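Local atomic coordinates of branched-chain phosphotransacylase (Enterococcus faecalis, PDB entry 1YCO), a protein that probably transfers acyl groups between coenzyme A and phosphate. Residues Val217-Thr220 against Ile221-Asn225; Ile123-Gln127 against Ala128-Glu132. One frame throughout, in Å; residues are numbered along the deposited sequence.

Contact 1: Val217-Thr220 against Ile221-Asn225; sequences VVPT and IDVGN
Val218 meets the first turn of the following helix just after strand 215-217 ends, both of its methyls lying against Gly224. CG1 also lies 3.7 Å from Val223 CG1, the two valine side chains sliding past each other in opposite directions. CG2, set between its own backbone N and carbonyl carbon, packs on the backbone of Gly224, 3.9 Å from Gly224 CA, where there is no side chain. Pro219 comes next and crosses Val223 at about a right angle; its CD is 4.0 Å from Val223 CB. Thr220 then takes the N-cap position. Its carbonyl accepts the opening bond of the helix, Gly224 N to Thr220 O at 3.2 Å, nearly straight at the hydrogen (169°). With chi1 at 67°, Thr220 OG1 turns in over the first turn and rests 3.4 Å from Val223 CG2. Val223 is thus packed by Val218, Pro219 and Thr220, and it also meets Val223 of the second subunit. Nearby, Asp222 uses OD1 to accept hydrogen bonds from Ala156 N and Ser166 OG of that subunit, tying the start of the helix to the second subunit. A strand running through a short loop into a helix whose N-cap position is a threonine, here from an inner strand of the mixed sheet, is the strand-to-helix connection of alpha/beta folds.

Contact 2: Ile123-Gln127 against Ala128-Glu132; sequences IAPTQ and ATLIE
Pro125 CB sits against the methyl of Thr129, 3.6 Å from Thr129 CG2, with the proline ring and the threonine side chain crossing at about a right angle. The same Pro125 CB reaches Leu130 CD2 at 3.9 Å, this one ring carbon touching two successive residues of the first turn. Thr129 is turned (chi1 -56°) to give its methyl to Pro125 and its hydroxyl to Thr126: the two hydroxyls, Thr126 OG1 and Thr129 OG1, are hydrogen-bonded at 3.2 Å, and either could be the donor. A water joins this polar side, accepting from Thr126 N at 3.1 Å and hydrogen-bonded to Thr129 OG1 at 2.7 Å, a hydroxyl thereby gripped by two partners. Thr126 is the N-cap of helix 127-143, and the hydroxyl pair, at N-cap and third helical residue, bridges the ends of the opening turn. The backbone closes that turn through Leu130 N to Thr126 O, 2.8 Å and 165° at the hydrogen. One residue on, Ile131 N bonds to Gln127 O at 3.0 Å, with the donor tilted 32° from the carbonyl plane. Gln127 and Ile131 lie side by side and point the same way, Gln127 CG 4.0 Å from Ile131 CD1. Both lean on helix 165-177, Gln127 against Leu169 and Glu172, Ile131 against His176 and Phe177, while Thr126 and Ala128 remain on the exposed side of the turn.

How the contacts relate
Both contacts are helix starts, their centres 11 Å apart on the same side of the chain's centre. Contact 2 comes first, after strand 113-117 and at the head of helix 127-143; contact 1 follows much later, between strand 215-217 and helix 221-234. The two strands are parallel neighbours in the mixed six-stranded sheet, which brings the two helix starts together. They touch directly: Ile221 N probably hydrogen-bonds to Ile123 O, Pro219 O packs on Pro125 CD, and Val217 CG1 on Leu130 CD1. Contact 1 is buried and faces the second subunit; contact 2 lies nearer the surface but reaches that subunit through Ile123, which gives both loops a share in the dimer interface.

Contact 1: Val217-Thr220 against Ile221-Asn225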
loop_
_atom_site.group_PDB
_atom_site.type_symbol
_atom_site.label_atom_id
_atom_site.label_comp_id
_atom_site.label_asym_id
_atom_site.label_seq_id
_atom_site.Cartn_x
_atom_site.Cartn_y
_atom_site.Cartn_z
ATOM N N VAL A 217 -0.349 3.642 -11.489
ATOM C CA VAL A 217 1.102 3.787 -11.482
ATOM C C VAL A 217 1.541 4.357 -10.117
ATOM O O VAL A 217 1.163 5.471 -9.734
ATOM C CB VAL A 217 1.588 4.741 -12.608
ATOM C CG1 VAL A 217 3.113 4.811 -12.630
ATOM C CG2 VAL A 217 1.075 4.269 -13.944
ATOM N N VAL A 218 2.333 3.572 -9.390
ATOM C CA VAL A 218 2.837 3.951 -8.073
ATOM C C VAL A 218 4.179 4.658 -8.176
ATOM O O VAL A 218 4.850 4.579 -9.192
ATOM C CB VAL A 218 3.004 2.726 -7.165
ATOM C CG1 VAL A 218 1.644 2.065 -6.946
ATOM C CG2 VAL A 218 3.983 1.751 -7.803
ATOM N N PRO A 219 4.586 5.360 -7.105
ATOM C CA PRO A 219 5.860 6.096 -7.068
ATOM C C PRO A 219 7.061 5.211 -6.760
ATOM O O PRO A 219 8.159 5.439 -7.263
ATOM C CB PRO A 219 5.658 7.110 -5.930
ATOM C CG PRO A 219 4.205 7.102 -5.642
ATOM C CD PRO A 219 3.767 5.693 -5.923
ATOM N N THR A 220 6.837 4.207 -5.922
ATOM C CA THR A 220 7.915 3.343 -5.494
ATOM C C THR A 220 7.482 1.888 -5.341
ATOM O O THR A 220 6.293 1.588 -5.204
ATOM C CB THR A 220 8.468 3.827 -4.139
ATOM O OG1 THR A 220 7.469 3.652 -3.125
ATOM C CG2 THR A 220 8.836 5.301 -4.213
ATOM N N ILE A 221 8.463 0.989 -5.347
ATOM C CA ILE A 221 8.176 -0.424 -5.188
ATOM C C ILE A 221 7.413 -0.668 -3.868
ATOM O O ILE A 221 6.519 -1.504 -3.825
ATOM C CB ILE A 221 9.502 -1.279 -5.267
ATOM C CG1 ILE A 221 9.931 -1.420 -6.728
ATOM C CG2 ILE A 221 9.292 -2.681 -4.696
ATOM C CD1 ILE A 221 11.150 -2.294 -6.940
ATOM N N ASP A 222 7.744 0.072 -2.811
ATOM C CA ASP A 222 7.054 -0.097 -1.531
ATOM C C ASP A 222 5.541 0.112 -1.644
ATOM O O ASP A 222 4.751 -0.675 -1.116
ATOM C CB ASP A 222 7.626 0.848 -0.475
ATOM C CG ASP A 222 9.027 0.440 -0.036
ATOM O OD1 ASP A 222 9.201 -0.695 0.460
ATOM O OD2 ASP A 222 9.965 1.245 -0.196
ATOM N N VAL A 223 5.136 1.157 -2.349
ATOM C CA VAL A 223 3.725 1.433 -2.511
ATOM C C VAL A 223 3.059 0.291 -3.302
ATOM O O VAL A 223 2.101 -0.325 -2.840
ATOM C CB VAL A 223 3.534 2.793 -3.225
ATOM C CG1 VAL A 223 2.065 3.079 -3.459
ATOM C CG2 VAL A 223 4.164 3.901 -2.386
ATOM N N GLY A 224 3.578 -0.002 -4.488
ATOM C CA GLY A 224 3.014 -1.067 -5.298
ATOM C C GLY A 224 2.968 -2.431 -4.623
ATOM O O GLY A 224 1.981 -3.170 -4.746
ATOM N N ASN A 225 4.045 -2.771 -3.920
ATOM C CA ASN A 225 4.150 -4.042 -3.205
ATOM C C ASN A 225 3.091 -4.124 -2.116
ATOM O O ASN A 225 2.368 -5.110 -2.006
ATOM C CB ASN A 225 5.532 -4.188 -2.545
ATOM C CG ASN A 225 5.655 -5.460 -1.702
ATOM O OD1 ASN A 225 5.946 -6.528 -2.224
ATOM N ND2 ASN A 225 5.423 -5.342 -0.395
#

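Contact 2: Ile123-Gln127 against Ala128-Glu132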
loop_
_atom_site.group_PDB
_atom_site.type_symbol
_atom_site.label_atom_id
_atom_site.label_comp_id
_atom_site.label_asym_id
_atom_site.label_seq_id
_atom_site.Cartn_x
_atom_site.Cartn_y
_atom_site.Cartn_z
ATOM N N ILE A 123 12.968 0.515 -8.208
ATOM C CA ILE A 123 12.824 0.951 -6.826
ATOM C C ILE A 123 12.149 2.292 -6.578
ATOM O O ILE A 123 11.150 2.372 -5.861
ATOM C CB ILE A 123 14.174 0.987 -6.124
ATOM C CG1 ILE A 123 14.807 -0.405 -6.171
ATOM C CG2 ILE A 123 13.986 1.455 -4.653
ATOM C CD1 ILE A 123 16.245 -0.434 -5.664
ATOM N N ALA A 124 12.705 3.345 -7.155
ATOM C CA ALA A 124 12.164 4.682 -6.955
ATOM C C ALA A 124 12.364 5.497 -8.224
ATOM O O ALA A 124 13.131 6.453 -8.254
ATOM C CB ALA A 124 12.866 5.348 -5.779
ATOM N N PRO A 125 11.647 5.126 -9.293
ATOM C CA PRO A 125 11.692 5.763 -10.612
ATOM C C PRO A 125 11.770 7.292 -10.641
ATOM O O PRO A 125 11.101 7.982 -9.864
ATOM C CB PRO A 125 10.420 5.252 -11.278
ATOM C CG PRO A 125 10.223 3.908 -10.655
ATOM C CD PRO A 125 10.525 4.170 -9.213
ATOM N N THR A 126 12.600 7.798 -11.547
ATOM C CA THR A 126 12.755 9.232 -11.779
ATOM C C THR A 126 11.689 9.573 -12.815
ATOM O O THR A 126 10.964 8.698 -13.273
ATOM C CB THR A 126 14.110 9.572 -12.428
ATOM O OG1 THR A 126 14.247 8.827 -13.647
ATOM C CG2 THR A 126 15.256 9.236 -11.495
ATOM N N GLN A 127 11.618 10.831 -13.218
ATOM C CA GLN A 127 10.623 11.220 -14.196
ATOM C C GLN A 127 10.776 10.462 -15.514
ATOM O O GLN A 127 9.791 10.070 -16.137
ATOM C CB GLN A 127 10.704 12.717 -14.450
ATOM C CG GLN A 127 9.816 13.198 -15.579
ATOM C CD GLN A 127 9.837 14.701 -15.713
ATOM O OE1 GLN A 127 10.641 15.376 -15.066
ATOM N NE2 GLN A 127 8.956 15.241 -16.558
ATOM N N ALA A 128 12.017 10.259 -15.942
ATOM C CA ALA A 128 12.270 9.567 -17.200
ATOM C C ALA A 128 11.824 8.106 -17.099
ATOM O O ALA A 128 11.203 7.563 -18.012
ATOM C CB ALA A 128 13.750 9.652 -17.553
ATOM N N THR A 129 12.156 7.489 -15.973
ATOM C CA THR A 129 11.800 6.110 -15.715
ATOM C C THR A 129 10.288 5.899 -15.606
ATOM O O THR A 129 9.726 4.944 -16.170
ATOM C CB THR A 129 12.452 5.628 -14.431
ATOM O OG1 THR A 129 13.864 5.824 -14.526
ATOM C CG2 THR A 129 12.146 4.151 -14.197
ATOM N N LEU A 130 9.633 6.797 -14.885
ATOM C CA LEU A 130 8.194 6.702 -14.696
ATOM C C LEU A 130 7.546 6.819 -16.068
ATOM O O LEU A 130 6.611 6.086 -16.375
ATOM C CB LEU A 130 7.709 7.814 -13.751
ATOM C CG LEU A 130 6.496 7.583 -12.833
ATOM C CD1 LEU A 130 5.244 7.496 -13.652
ATOM C CD2 LEU A 130 6.688 6.328 -11.988
ATOM N N ILE A 131 8.067 7.724 -16.898
ATOM C CA ILE A 131 7.546 7.910 -18.250
ATOM C C ILE A 131 7.586 6.586 -19.027
ATOM O O ILE A 131 6.615 6.226 -19.689
ATOM C CB ILE A 131 8.346 9.003 -19.011
ATOM C CG1 ILE A 131 7.944 10.384 -18.481
ATOM C CG2 ILE A 131 8.094 8.907 -20.513
ATOM C CD1 ILE A 131 8.712 11.541 -19.092
ATOM N N GLU A 132 8.698 5.861 -18.921
ATOM C CA GLU A 132 8.832 4.579 -19.599
ATOM C C GLU A 132 7.936 3.511 -18.961
ATOM O O GLU A 132 7.458 2.618 -19.658
ATOM C CB GLU A 132 10.292 4.098 -19.578
ATOM C CG GLU A 132 11.238 4.812 -20.561
ATOM C CD GLU A 132 10.670 4.892 -21.975
ATOM O OE1 GLU A 132 10.172 3.865 -22.484
ATOM O OE2 GLU A 132 10.728 5.987 -22.575
HETATM O O HOH W 1 14.825 5.757 -12.006
#